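Local coordinates for galactose mutarotase-like protein (Clostridium acetobutylicum, PDB 3OS7), which probably binds carbohydrate and may act as an aldose 1-epimerase, interconverting the alpha and beta anomers of a sugar, at residues 155-160 against 182-187; 164-169 against 281-286; 51-56 against 334-339; 28-33 against 38-43. All coordinates share one frame; numbering follows the deposited sequence. Where two conformers were deposited one is given.

Contact 1: residues 155-160 against 182-187; sequences LSYELS and VGYHSA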
loop_
_atom_site.group_PDB
_atom_site.type_symbol
_atom_site.label_atom_id
_atom_site.label_comp_id
_atom_site.label_asym_id
_atom_site.label_seq_id
_atom_site.Cartn_x
_atom_site.Cartn_y
_atom_site.Cartn_z
ATOM N N LEU A 155 -3.538 -1.749 -11.684
ATOM C CA LEU A 155 -3.479 -0.519 -10.900
ATOM C C LEU A 155 -3.844 0.607 -11.866
ATOM O O LEU A 155 -3.212 0.780 -12.903
ATOM C CB LEU A 155 -2.098 -0.279 -10.291
ATOM C CG LEU A 155 -1.403 -1.426 -9.595
ATOM C CD1 LEU A 155 -0.041 -1.036 -9.030
ATOM C CD2 LEU A 155 -2.282 -1.990 -8.507
ATOM N N SER A 156 -4.880 1.348 -11.517
ATOM C CA SER A 156 -5.359 2.456 -12.309
ATOM C C SER A 156 -5.195 3.761 -11.541
ATOM O O SER A 156 -5.876 4.019 -10.537
ATOM C CB SER A 156 -6.817 2.221 -12.704
ATOM O OG SER A 156 -7.251 3.284 -13.543
ATOM N N TYR A 157 -4.246 4.577 -11.986
ATOM C CA TYR A 157 -3.918 5.810 -11.308
ATOM C C TYR A 157 -4.468 7.009 -12.035
ATOM O O TYR A 157 -4.167 7.224 -13.205
ATOM C CB TYR A 157 -2.401 5.931 -11.171
ATOM C CG TYR A 157 -1.853 5.021 -10.115
ATOM C CD1 TYR A 157 -2.048 5.325 -8.762
ATOM C CD2 TYR A 157 -1.167 3.881 -10.427
ATOM C CE1 TYR A 157 -1.549 4.524 -7.775
ATOM C CE2 TYR A 157 -0.659 3.064 -9.416
ATOM C CZ TYR A 157 -0.863 3.393 -8.095
ATOM O OH TYR A 157 -0.381 2.594 -7.062
ATOM N N GLU A 158 -5.279 7.799 -11.341
ATOM C CA GLU A 158 -5.833 9.001 -11.915
ATOM C C GLU A 158 -5.325 10.186 -11.115
ATOM O O GLU A 158 -5.631 10.356 -9.935
ATOM C CB GLU A 158 -7.353 8.957 -11.908
ATOM C CG GLU A 158 -8.003 10.270 -12.295
ATOM C CD GLU A 158 -9.441 10.363 -11.753
ATOM O OE1 GLU A 158 -10.277 9.622 -12.312
ATOM O OE2 GLU A 158 -9.702 11.128 -10.760
ATOM N N LEU A 159 -4.565 11.034 -11.775
ATOM C CA LEU A 159 -4.059 12.235 -11.136
ATOM C C LEU A 159 -4.880 13.462 -11.574
ATOM O O LEU A 159 -5.224 13.605 -12.750
ATOM C CB LEU A 159 -2.592 12.393 -11.506
ATOM C CG LEU A 159 -1.710 13.352 -10.728
ATOM C CD1 LEU A 159 -1.710 13.041 -9.214
ATOM C CD2 LEU A 159 -0.271 13.282 -11.326
ATOM N N SER A 160 -5.166 14.338 -10.622
ATOM C CA SER A 160 -5.989 15.536 -10.852
ATOM C C SER A 160 -5.709 16.543 -9.756
ATOM O O SER A 160 -4.877 16.302 -8.859
ATOM C CB SER A 160 -7.487 15.178 -10.865
ATOM O OG SER A 160 -7.983 14.947 -9.543
ATOM N N VAL A 182 -5.221 -8.551 -0.220
ATOM C CA VAL A 182 -4.478 -7.528 -0.931
ATOM C C VAL A 182 -4.129 -6.414 0.058
ATOM O O VAL A 182 -4.898 -6.114 0.965
ATOM C CB VAL A 182 -5.338 -6.897 -2.055
ATOM C CG1 VAL A 182 -4.551 -5.776 -2.818
ATOM C CG2 VAL A 182 -5.821 -7.949 -3.023
ATOM N N GLY A 183 -3.018 -5.732 -0.186
ATOM C CA GLY A 183 -2.691 -4.547 0.572
ATOM C C GLY A 183 -1.569 -3.780 -0.091
ATOM O O GLY A 183 -1.186 -4.077 -1.228
ATOM N N TYR A 184 -1.090 -2.753 0.620
ATOM C CA TYR A 184 0.018 -1.962 0.158
ATOM C C TYR A 184 0.997 -1.715 1.280
ATOM O O TYR A 184 0.615 -1.547 2.420
ATOM C CB TYR A 184 -0.429 -0.612 -0.339
ATOM C CG TYR A 184 -0.974 -0.619 -1.734
ATOM C CD1 TYR A 184 -2.292 -0.909 -1.981
ATOM C CD2 TYR A 184 -0.154 -0.297 -2.811
ATOM C CE1 TYR A 184 -2.775 -0.919 -3.259
ATOM C CE2 TYR A 184 -0.614 -0.306 -4.076
ATOM C CZ TYR A 184 -1.936 -0.584 -4.314
ATOM O OH TYR A 184 -2.410 -0.576 -5.616
ATOM N N HIS A 185 2.276 -1.646 0.922
ATOM C CA HIS A 185 3.326 -1.346 1.896
ATOM C C HIS A 185 3.764 0.121 1.775
ATOM O O HIS A 185 4.952 0.439 1.795
ATOM C CB HIS A 185 4.469 -2.292 1.635
ATOM C CG HIS A 185 5.359 -2.522 2.806
ATOM N ND1 HIS A 185 6.134 -1.524 3.351
ATOM C CD2 HIS A 185 5.650 -3.649 3.499
ATOM C CE1 HIS A 185 6.855 -2.021 4.347
ATOM N NE2 HIS A 185 6.576 -3.309 4.460
ATOM N N SER A 186 2.785 1.012 1.710
ATOM C CA SER A 186 3.008 2.395 1.300
ATOM C C SER A 186 4.001 3.162 2.197
ATOM O O SER A 186 3.852 3.195 3.423
ATOM C CB SER A 186 1.654 3.104 1.286
ATOM O OG SER A 186 0.707 2.302 0.593
ATOM N N ALA A 187 4.988 3.788 1.558
ATOM C CA ALA A 187 6.126 4.432 2.235
ATOM C C ALA A 187 6.071 5.951 2.106
ATOM O O ALA A 187 6.166 6.489 0.993
ATOM C CB ALA A 187 7.449 3.895 1.660
#
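Inside the galactose mutarotase-type beta fold, Leu155 and Tyr157 of strand 151-160 meet Tyr184 of strand 178-189. The two backbones are far apart, and even the nearest CA pair, Leu155 and Tyr184, is separated by 11.7 Å. The contact is therefore made by side chains alone, and it is small, with 94 Å² buried in all. Tyr184 approaches from the opposite direction to Leu155 and Tyr157 and reaches them with its phenol end. Its ring swings to the side of the backbone N, with CG anti to the carbonyl carbon (chi1 -81°), and this extends the hydroxyl toward strand 151-160. The hydroxyl of Tyr157 stands 4.0 Å from that of Tyr184, measured OH to OH, too far for a direct bond. Each hydroxyl has its own partner on strand 163-172: Tyr157 OH bonds Gln166 OE1, and Tyr184 OH bonds Thr168 OG1. That strand thus supplies the polar groups that satisfy both buried phenols. In residues 182-187, His185 NE2 is hydrogen-bonded to a tartaric acid molecule, probably from the crystallisation liquor. Leu155 provides the apolar part of the contact. One of its methyls, CD2, lies 4.4 Å from Tyr184 CZ and presses closest on the hydroxyl, with CD2 at 3.2 Å from Tyr184 OH.

Contact 2: residues 164-169 against 281-286; sequences LKQTTS and SEYKYL. With EDO (1,2-ethanediol), chain H.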
loop_
_atom_site.group_PDB
_atom_site.type_symbol
_atom_site.label_atom_id
_atom_site.label_comp_id
_atom_site.label_asym_id
_atom_site.label_seq_id
_atom_site.Cartn_x
_atom_site.Cartn_y
_atom_site.Cartn_z
ATOM N N LEU A 164 -4.052 12.099 -6.158
ATOM C CA LEU A 164 -3.904 10.814 -6.821
ATOM C C LEU A 164 -4.995 9.858 -6.352
ATOM O O LEU A 164 -5.154 9.663 -5.167
ATOM C CB LEU A 164 -2.541 10.188 -6.510
ATOM C CG LEU A 164 -2.221 8.868 -7.229
ATOM C CD1 LEU A 164 -2.055 9.117 -8.731
ATOM C CD2 LEU A 164 -0.898 8.235 -6.672
ATOM N N LYS A 165 -5.726 9.281 -7.300
ATOM C CA LYS A 165 -6.691 8.212 -7.024
ATOM C C LYS A 165 -6.156 6.906 -7.595
ATOM O O LYS A 165 -5.742 6.810 -8.764
ATOM C CB LYS A 165 -8.053 8.532 -7.650
ATOM C CG LYS A 165 -9.141 7.533 -7.345
ATOM C CD LYS A 165 -10.540 8.067 -7.737
ATOM C CE LYS A 165 -11.021 7.628 -9.039
ATOM N NZ LYS A 165 -12.533 7.643 -9.030
ATOM N N GLN A 166 -6.091 5.923 -6.724
ATOM C CA GLN A 166 -5.566 4.624 -7.023
ATOM C C GLN A 166 -6.732 3.636 -6.952
ATOM O O GLN A 166 -7.292 3.410 -5.868
ATOM C CB GLN A 166 -4.525 4.275 -5.955
ATOM C CG GLN A 166 -4.048 2.819 -5.961
ATOM C CD GLN A 166 -3.303 2.495 -4.693
ATOM O OE1 GLN A 166 -2.069 2.564 -4.635
ATOM N NE2 GLN A 166 -4.053 2.222 -3.640
ATOM N N THR A 167 -7.082 3.032 -8.085
ATOM C CA THR A 167 -8.060 1.940 -8.111
ATOM C C THR A 167 -7.293 0.643 -8.397
ATOM O O THR A 167 -6.714 0.468 -9.473
ATOM C CB THR A 167 -9.210 2.197 -9.142
ATOM O OG1 THR A 167 -9.867 3.432 -8.840
ATOM C CG2 THR A 167 -10.273 1.080 -9.106
ATOM N N THR A 168 -7.308 -0.260 -7.418
ATOM C CA THR A 168 -6.607 -1.552 -7.474
ATOM C C THR A 168 -7.644 -2.630 -7.753
ATOM O O THR A 168 -8.692 -2.660 -7.132
ATOM C CB THR A 168 -5.915 -1.854 -6.141
ATOM O OG1 THR A 168 -5.099 -0.729 -5.786
ATOM C CG2 THR A 168 -5.092 -3.128 -6.206
ATOM N N SER A 169 -7.377 -3.505 -8.704
ATOM C CA SER A 169 -8.343 -4.573 -8.970
ATOM C C SER A 169 -7.638 -5.819 -9.373
ATOM O O SER A 169 -6.529 -5.769 -9.907
ATOM C CB SER A 169 -9.354 -4.148 -10.049
ATOM O OG SER A 169 -8.694 -3.753 -11.222
ATOM N N SER A 281 -13.684 1.227 2.007
ATOM C CA SER A 281 -14.144 0.242 2.992
ATOM C C SER A 281 -13.633 -1.161 2.748
ATOM O O SER A 281 -13.709 -2.022 3.634
ATOM C CB SER A 281 -15.685 0.180 3.000
ATOM O OG SER A 281 -16.241 1.406 3.386
ATOM N N GLU A 282 -13.137 -1.426 1.536
ATOM C CA GLU A 282 -12.529 -2.719 1.252
ATOM C C GLU A 282 -11.284 -2.959 2.096
ATOM O O GLU A 282 -10.887 -4.121 2.314
ATOM C CB GLU A 282 -12.166 -2.848 -0.239
ATOM C CG GLU A 282 -13.374 -3.122 -1.160
ATOM C CD GLU A 282 -14.181 -1.883 -1.489
ATOM O OE1 GLU A 282 -13.707 -0.750 -1.278
ATOM O OE2 GLU A 282 -15.312 -2.034 -1.961
ATOM N N TYR A 283 -10.678 -1.873 2.574
ATOM C CA TYR A 283 -9.485 -1.986 3.427
ATOM C C TYR A 283 -9.923 -2.009 4.889
ATOM O O TYR A 283 -10.507 -1.054 5.392
ATOM C CB TYR A 283 -8.500 -0.865 3.133
ATOM C CG TYR A 283 -7.964 -0.938 1.742
ATOM C CD1 TYR A 283 -7.047 -1.919 1.391
ATOM C CD2 TYR A 283 -8.408 -0.077 0.758
ATOM C CE1 TYR A 283 -6.559 -2.017 0.066
ATOM C CE2 TYR A 283 -7.942 -0.181 -0.575
ATOM C CZ TYR A 283 -7.000 -1.139 -0.899
ATOM O OH TYR A 283 -6.509 -1.227 -2.200
ATOM N N LYS A 284 -9.711 -3.158 5.530
ATOM C CA LYS A 284 -10.257 -3.423 6.842
ATOM C C LYS A 284 -9.233 -3.449 7.980
ATOM O O LYS A 284 -9.606 -3.391 9.161
ATOM C CB LYS A 284 -11.005 -4.735 6.763
ATOM C CG LYS A 284 -12.160 -4.633 5.707
ATOM C CD LYS A 284 -13.057 -5.796 5.631
ATOM C CE LYS A 284 -14.036 -5.637 4.413
ATOM N NZ LYS A 284 -14.853 -4.358 4.455
ATOM N N TYR A 285 -7.954 -3.565 7.628
ATOM C CA TYR A 285 -6.853 -3.646 8.576
ATOM C C TYR A 285 -5.713 -2.766 8.084
ATOM O O TYR A 285 -5.708 -2.332 6.933
ATOM C CB TYR A 285 -6.336 -5.092 8.755
ATOM C CG TYR A 285 -7.260 -5.950 9.556
ATOM C CD1 TYR A 285 -8.334 -6.618 8.941
ATOM C CD2 TYR A 285 -7.100 -6.088 10.931
ATOM C CE1 TYR A 285 -9.220 -7.384 9.697
ATOM C CE2 TYR A 285 -7.964 -6.884 11.685
ATOM C CZ TYR A 285 -9.024 -7.522 11.070
ATOM O OH TYR A 285 -9.889 -8.297 11.837
ATOM N N LEU A 286 -4.784 -2.466 8.987
ATOM C CA LEU A 286 -3.663 -1.617 8.639
ATOM C C LEU A 286 -2.508 -1.916 9.561
ATOM O O LEU A 286 -2.702 -2.122 10.776
ATOM C CB LEU A 286 -4.082 -0.157 8.759
ATOM C CG LEU A 286 -3.032 0.907 8.456
ATOM C CD1 LEU A 286 -3.712 2.105 7.851
ATOM C CD2 LEU A 286 -2.241 1.304 9.703
HETATM C C1 EDO H . -9.544 -6.582 -12.801
HETATM O O1 EDO H . -10.109 -5.313 -13.124
HETATM C C2 EDO H . -8.078 -6.620 -13.232
HETATM O O2 EDO H . -7.950 -6.415 -14.653
HETATM O O HOH W 1 -6.392 0.921 -3.894
#
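A single water between Gln166, Thr168 and Tyr283 is gripped by all three residues and joins strand 163-172 to the turn before strand 285-289. Tyr283 OH lies 2.7 Å from the water oxygen. From strand 163-172, the amide NE2 of Gln166 donates to the water oxygen at 2.7 Å. Thr168 OG1 is 2.8 Å from the same water oxygen. A fourth, weak bond runs from the water to the backbone, with Gln166 O at 3.3 Å. The side chains hardly meet directly. Thr168 OG1 and Tyr283 OH are 3.9 Å apart, and the two side chains cross at about a right angle. Thr168 turns OG1 to the side of its backbone N (chi1 -52°), and there it reaches the water. Thr168 OG1 and the Gln166 amide each have a second partner among the tyrosines of contact 1, so the amide is held at both ends. Two other bonds do not cross between the segments. Lys284 NZ donates to Ser281 O at 2.7 Å and ties the turn together. Ser169 OG bonds O1 of an ethanediol, probably a crystallisation additive, at 2.8 Å. The main link across this buried contact is thus the water, which bridges polar groups that stand too far apart to bond directly and gives each of them a partner.

Contact 3: residues 51-56 against 334-339; sequences TILRTP and CKLYIE
Ile52 and Ile338 form the tight part of this contact, where the loop after strand 50-51 packs on the long strand 329-340 of the beta fold. Ile52 CD1 comes to 3.9 Å from Ile338 CG1. The two side chains slide past each other in opposite directions, so a methyl end lies against the middle of its partner. Ile52 sends CG1 to the side of its backbone N (chi1 -63°) and its chain then runs on extended, which carries CD1 across to the strand. The second pair is looser. Leu53 CD2 and Leu336 CD1 lie 4.2 Å apart, one methyl from each leucine. Phe188 of strand 178-189 packs on both Ile52 and Leu336, and Leu43 of strand 39-45 covers Ile52 and Leu53. The outer side of strand 329-340 is of another kind. Lys335 is exposed, and Tyr337 points away from the loop. The carboxylate atom OE1 of Glu339 lies in plane at the edge of the Tyr337 ring. The polar ends have partners there: Glu339 OE2 forms a salt bridge with Arg274, and Tyr337 OH bonds Glu278 OE1. Residues 334-339 of the strand alternate, with Leu336 and Ile338 apolar toward the loop and Lys335, Tyr337 and Glu339 on the other side. The contact itself is wholly apolar, consistent with the loop being held against the strand by burial of branched aliphatic side chains.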
loop_
_atom_site.group_PDB
_atom_site.type_symbol
_atom_site.label_atom_id
_atom_site.label_comp_id
_atom_site.label_asym_id
_atom_site.label_seq_id
_atom_site.Cartn_x
_atom_site.Cartn_y
_atom_site.Cartn_z
ATOM N N THR A 51 6.545 16.580 -1.061
ATOM C CA THR A 51 6.754 15.297 -1.709
ATOM C C THR A 51 6.259 14.207 -0.753
ATOM O O THR A 51 6.798 14.007 0.337
ATOM C CB THR A 51 8.206 15.057 -2.204
ATOM O OG1 THR A 51 8.308 13.724 -2.714
ATOM C CG2 THR A 51 9.230 15.258 -1.114
ATOM N N ILE A 52 5.209 13.520 -1.174
ATOM C CA ILE A 52 4.477 12.606 -0.275
ATOM C C ILE A 52 5.150 11.246 -0.073
ATOM O O ILE A 52 5.242 10.749 1.045
ATOM C CB ILE A 52 3.064 12.368 -0.797
ATOM C CG1 ILE A 52 2.272 13.677 -0.797
ATOM C CG2 ILE A 52 2.358 11.244 0.011
ATOM C CD1 ILE A 52 0.862 13.537 -1.393
ATOM N N LEU A 53 5.558 10.619 -1.158
ATOM C CA LEU A 53 6.012 9.228 -1.131
ATOM C C LEU A 53 7.533 9.141 -1.085
ATOM O O LEU A 53 8.235 9.896 -1.768
ATOM C CB LEU A 53 5.537 8.436 -2.369
ATOM C CG LEU A 53 4.023 8.281 -2.515
ATOM C CD1 LEU A 53 3.602 7.771 -3.901
ATOM C CD2 LEU A 53 3.452 7.420 -1.354
ATOM N N ARG A 54 8.017 8.164 -0.334
ATOM C CA ARG A 54 9.453 7.956 -0.223
ATOM C C ARG A 54 9.989 7.429 -1.546
ATOM O O ARG A 54 9.556 6.388 -2.009
ATOM C CB ARG A 54 9.769 6.987 0.900
ATOM C CG ARG A 54 11.265 6.980 1.211
ATOM C CD ARG A 54 11.599 5.747 1.939
ATOM N NE ARG A 54 12.934 5.782 2.503
ATOM C CZ ARG A 54 13.680 4.710 2.727
ATOM N NH1 ARG A 54 13.225 3.487 2.464
ATOM N NH2 ARG A 54 14.877 4.869 3.279
ATOM N N THR A 55 10.945 8.156 -2.127
ATOM C CA THR A 55 11.459 7.911 -3.480
ATOM C C THR A 55 12.931 7.471 -3.402
ATOM O O THR A 55 13.695 8.052 -2.627
ATOM C CB THR A 55 11.408 9.214 -4.328
ATOM O OG1 THR A 55 10.111 9.836 -4.227
ATOM C CG2 THR A 55 11.764 8.967 -5.818
ATOM N N PRO A 56 13.342 6.487 -4.226
ATOM C CA PRO A 56 14.771 6.146 -4.318
ATOM C C PRO A 56 15.671 7.348 -4.592
ATOM O O PRO A 56 15.350 8.188 -5.431
ATOM C CB PRO A 56 14.824 5.192 -5.524
ATOM C CG PRO A 56 13.524 4.512 -5.502
ATOM C CD PRO A 56 12.525 5.590 -5.066
ATOM N N CYS A 334 -7.970 3.966 -3.075
ATOM C CA CYS A 334 -7.331 4.881 -2.117
ATOM C C CYS A 334 -7.063 6.201 -2.799
ATOM O O CYS A 334 -7.005 6.261 -4.045
ATOM C CB CYS A 334 -6.030 4.321 -1.589
ATOM S SG CYS A 334 -6.212 2.824 -0.604
ATOM N N LYS A 335 -6.980 7.262 -2.008
ATOM C CA LYS A 335 -6.685 8.582 -2.510
ATOM C C LYS A 335 -5.574 9.194 -1.685
ATOM O O LYS A 335 -5.528 9.018 -0.483
ATOM C CB LYS A 335 -7.934 9.467 -2.456
ATOM C CG LYS A 335 -9.029 9.010 -3.373
ATOM C CD LYS A 335 -10.284 9.859 -3.207
ATOM C CE LYS A 335 -11.424 9.315 -4.059
ATOM N NZ LYS A 335 -12.661 10.145 -3.935
ATOM N N LEU A 336 -4.671 9.903 -2.347
ATOM C CA LEU A 336 -3.606 10.618 -1.659
ATOM C C LEU A 336 -3.679 12.081 -2.118
ATOM O O LEU A 336 -3.695 12.356 -3.309
ATOM C CB LEU A 336 -2.253 10.032 -2.053
ATOM C CG LEU A 336 -1.839 8.746 -1.389
ATOM C CD1 LEU A 336 -0.559 8.203 -2.088
ATOM C CD2 LEU A 336 -1.568 8.985 0.092
ATOM N N TYR A 337 -3.702 12.999 -1.165
ATOM C CA TYR A 337 -3.782 14.428 -1.466
ATOM C C TYR A 337 -3.220 15.251 -0.328
ATOM O O TYR A 337 -2.987 14.746 0.775
ATOM C CB TYR A 337 -5.229 14.872 -1.760
ATOM C CG TYR A 337 -6.309 14.420 -0.791
ATOM C CD1 TYR A 337 -6.893 13.173 -0.923
ATOM C CD2 TYR A 337 -6.806 15.281 0.209
ATOM C CE1 TYR A 337 -7.899 12.754 -0.059
ATOM C CE2 TYR A 337 -7.813 14.880 1.053
ATOM C CZ TYR A 337 -8.355 13.607 0.927
ATOM O OH TYR A 337 -9.372 13.153 1.746
ATOM N N ILE A 338 -3.029 16.528 -0.600
ATOM C CA ILE A 338 -2.479 17.477 0.362
ATOM C C ILE A 338 -3.553 18.516 0.648
ATOM O O ILE A 338 -4.283 18.946 -0.263
ATOM C CB ILE A 338 -1.238 18.205 -0.243
ATOM C CG1 ILE A 338 -0.202 17.194 -0.726
ATOM C CG2 ILE A 338 -0.621 19.201 0.773
ATOM C CD1 ILE A 338 0.789 17.751 -1.781
ATOM N N GLU A 339 -3.658 18.942 1.900
ATOM C CA GLU A 339 -4.606 20.019 2.213
ATOM C C GLU A 339 -4.057 20.928 3.290
ATOM O O GLU A 339 -3.119 20.559 4.024
ATOM C CB GLU A 339 -5.996 19.449 2.559
ATOM C CG GLU A 339 -6.013 18.597 3.768
ATOM C CD GLU A 339 -7.360 17.947 4.093
ATOM O OE1 GLU A 339 -8.213 17.725 3.210
ATOM O OE2 GLU A 339 -7.534 17.618 5.286
#

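Contact 4: residues 28-33 against 38-43; sequences YEALII and GNVVEL
Strands 28-33 and 39-43 form an antiparallel beta hairpin, their axes 4.5 Å apart at closest approach and 144° between their directions, with Leu31 facing Glu42 and Ile33 facing Asn39. Leu31 N donates to Glu42 O at 3.1 Å, while Val41 N donates to Leu31 O at 3.0 Å. Two residues of one strand thus serve one of the other, and the register slips by one in a beta bulge. Within this bulge the buried Glu42 N has no partner. Ile33 N donates to Asn39 O at 2.9 Å, and a weak bond returns from Asn39 N to Ile33 O. Gly38 and Asn39 both face Ile33, a G1 bulge, and Gly38 has the positive phi (52°) that glycine accepts readily. The side chains sort onto two faces. Leu31, Ile33, Asn39 and Glu42 share one. Val41, the extra residue of the bulge, meets Leu31 CD2 with its CG2 at 3.9 Å. Asn39 uses its amide to bond Leu74 N and Tyr72 O. Ala30, Ile32, Val40 and Leu43 share the other face, and Tyr157 of strand 151-160 packs on Ile32 and Val40. At the end away from the turn, Tyr28 CD2 touches Leu43 CD1 at 4.1 Å, while Tyr28 OH bonds Ile338 N. Ile32 extends CG1 anti to its backbone N (chi1 -168°). This brings CD1 to 3.8 Å from Val40 CG2 and, more tightly, to 3.3 Å from Gly38 O.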
loop_
_atom_site.group_PDB
_atom_site.type_symbol
_atom_site.label_atom_id
_atom_site.label_comp_id
_atom_site.label_asym_id
_atom_site.label_seq_id
_atom_site.Cartn_x
_atom_site.Cartn_y
_atom_site.Cartn_z
ATOM N N TYR A 28 -0.016 18.440 -9.309
ATOM C CA TYR A 28 0.699 17.252 -8.839
ATOM C C TYR A 28 1.520 16.622 -9.971
ATOM O O TYR A 28 1.202 16.781 -11.141
ATOM C CB TYR A 28 -0.276 16.193 -8.342
ATOM C CG TYR A 28 -1.039 16.529 -7.071
ATOM C CD1 TYR A 28 -2.248 17.242 -7.107
ATOM C CD2 TYR A 28 -0.570 16.098 -5.829
ATOM C CE1 TYR A 28 -2.951 17.530 -5.927
ATOM C CE2 TYR A 28 -1.249 16.396 -4.667
ATOM C CZ TYR A 28 -2.444 17.109 -4.724
ATOM O OH TYR A 28 -3.116 17.367 -3.540
ATOM N N GLU A 29 2.572 15.903 -9.594
ATOM C CA GLU A 29 3.358 15.108 -10.510
ATOM C C GLU A 29 3.705 13.771 -9.838
ATOM O O GLU A 29 4.033 13.741 -8.635
ATOM C CB GLU A 29 4.633 15.860 -10.889
ATOM C CG GLU A 29 5.523 15.122 -11.873
ATOM C CD GLU A 29 6.768 15.920 -12.225
ATOM O OE1 GLU A 29 6.656 17.169 -12.324
ATOM O OE2 GLU A 29 7.839 15.282 -12.385
ATOM N N ALA A 30 3.601 12.686 -10.596
ATOM C CA ALA A 30 3.903 11.336 -10.136
ATOM C C ALA A 30 4.879 10.617 -11.076
ATOM O O ALA A 30 5.036 10.985 -12.249
ATOM C CB ALA A 30 2.649 10.509 -9.983
ATOM N N LEU A 31 5.491 9.576 -10.555
ATOM C CA LEU A 31 6.423 8.748 -11.334
ATOM C C LEU A 31 6.113 7.297 -11.011
ATOM O O LEU A 31 6.131 6.917 -9.850
ATOM C CB LEU A 31 7.866 9.092 -10.965
ATOM C CG LEU A 31 8.959 8.247 -11.629
ATOM C CD1 LEU A 31 8.868 8.353 -13.154
ATOM C CD2 LEU A 31 10.318 8.713 -11.085
ATOM N N ILE A 32 5.863 6.484 -12.041
ATOM C CA ILE A 32 5.586 5.098 -11.877
ATOM C C ILE A 32 6.623 4.241 -12.627
ATOM O O ILE A 32 7.092 4.619 -13.712
ATOM C CB ILE A 32 4.134 4.745 -12.314
ATOM C CG1 ILE A 32 3.741 3.329 -11.864
ATOM C CG2 ILE A 32 3.932 4.907 -13.837
ATOM C CD1 ILE A 32 2.225 3.036 -12.100
ATOM N N ILE A 33 7.003 3.125 -11.991
ATOM C CA ILE A 33 8.018 2.207 -12.539
ATOM C C ILE A 33 7.388 0.836 -12.864
ATOM O O ILE A 33 7.340 -0.065 -12.007
ATOM C CB ILE A 33 9.194 1.974 -11.580
ATOM C CG1 ILE A 33 9.705 3.280 -10.934
ATOM C CG2 ILE A 33 10.340 1.253 -12.350
ATOM C CD1 ILE A 33 10.248 4.299 -11.906
ATOM N N GLY A 38 4.902 -1.975 -10.805
ATOM C CA GLY A 38 4.076 -0.808 -11.155
ATOM C C GLY A 38 4.062 0.192 -10.016
ATOM O O GLY A 38 3.041 0.832 -9.735
ATOM N N ASN A 39 5.227 0.369 -9.387
ATOM C CA ASN A 39 5.320 1.157 -8.164
ATOM C C ASN A 39 5.359 2.644 -8.514
ATOM O O ASN A 39 6.240 3.089 -9.243
ATOM C CB ASN A 39 6.572 0.721 -7.395
ATOM C CG ASN A 39 6.651 1.307 -5.991
ATOM O OD1 ASN A 39 6.257 2.458 -5.759
ATOM N ND2 ASN A 39 7.231 0.529 -5.054
ATOM N N VAL A 40 4.394 3.399 -7.987
ATOM C CA VAL A 40 4.451 4.850 -7.927
ATOM C C VAL A 40 5.425 5.302 -6.801
ATOM O O VAL A 40 5.106 5.236 -5.622
ATOM C CB VAL A 40 3.058 5.481 -7.737
ATOM C CG1 VAL A 40 3.155 7.020 -7.668
ATOM C CG2 VAL A 40 2.124 5.037 -8.866
ATOM N N VAL A 41 6.624 5.701 -7.195
ATOM C CA VAL A 41 7.710 6.030 -6.279
ATOM C C VAL A 41 7.819 7.490 -5.931
ATOM O O VAL A 41 8.552 7.858 -5.012
ATOM C CB VAL A 41 9.079 5.553 -6.823
ATOM C CG1 VAL A 41 9.081 4.047 -6.938
ATOM C CG2 VAL A 41 9.478 6.250 -8.160
ATOM N N GLU A 42 7.076 8.327 -6.638
ATOM C CA GLU A 42 7.036 9.745 -6.356
ATOM C C GLU A 42 5.640 10.318 -6.581
ATOM O O GLU A 42 5.002 9.986 -7.549
ATOM C CB GLU A 42 8.039 10.478 -7.260
ATOM C CG GLU A 42 8.348 11.862 -6.728
ATOM C CD GLU A 42 9.470 12.532 -7.483
ATOM O OE1 GLU A 42 9.361 12.597 -8.722
ATOM O OE2 GLU A 42 10.449 12.973 -6.833
ATOM N N LEU A 43 5.182 11.149 -5.645
ATOM C CA LEU A 43 3.961 11.946 -5.789
ATOM C C LEU A 43 4.228 13.280 -5.105
ATOM O O LEU A 43 4.444 13.322 -3.881
ATOM C CB LEU A 43 2.773 11.296 -5.123
ATOM C CG LEU A 43 1.481 12.126 -5.179
ATOM C CD1 LEU A 43 0.989 12.350 -6.644
ATOM C CD2 LEU A 43 0.392 11.510 -4.319
#

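All four contacts are buried, but contacts 1 and 2 lie nearest the centre of the chain, and contacts 3 and 4 lie further out. Contacts 1 and 2 share a polar network. Contact 3 is purely aliphatic. Contact 4 alone is a backbone-paired hairpin, and it buries the most surface. Contacts 3 and 4 are joined directly: Ile52 N is hydrogen-bonded to Leu43 O, and Thr55 OG1 is hydrogen-bonded to Val41 O. Strand 163-172 of contact 2 pairs with strand 151-160 of contact 1 and with strand 329-340 of contact 3. The hairpin of contact 4 packs on strand 151-160 of contact 1.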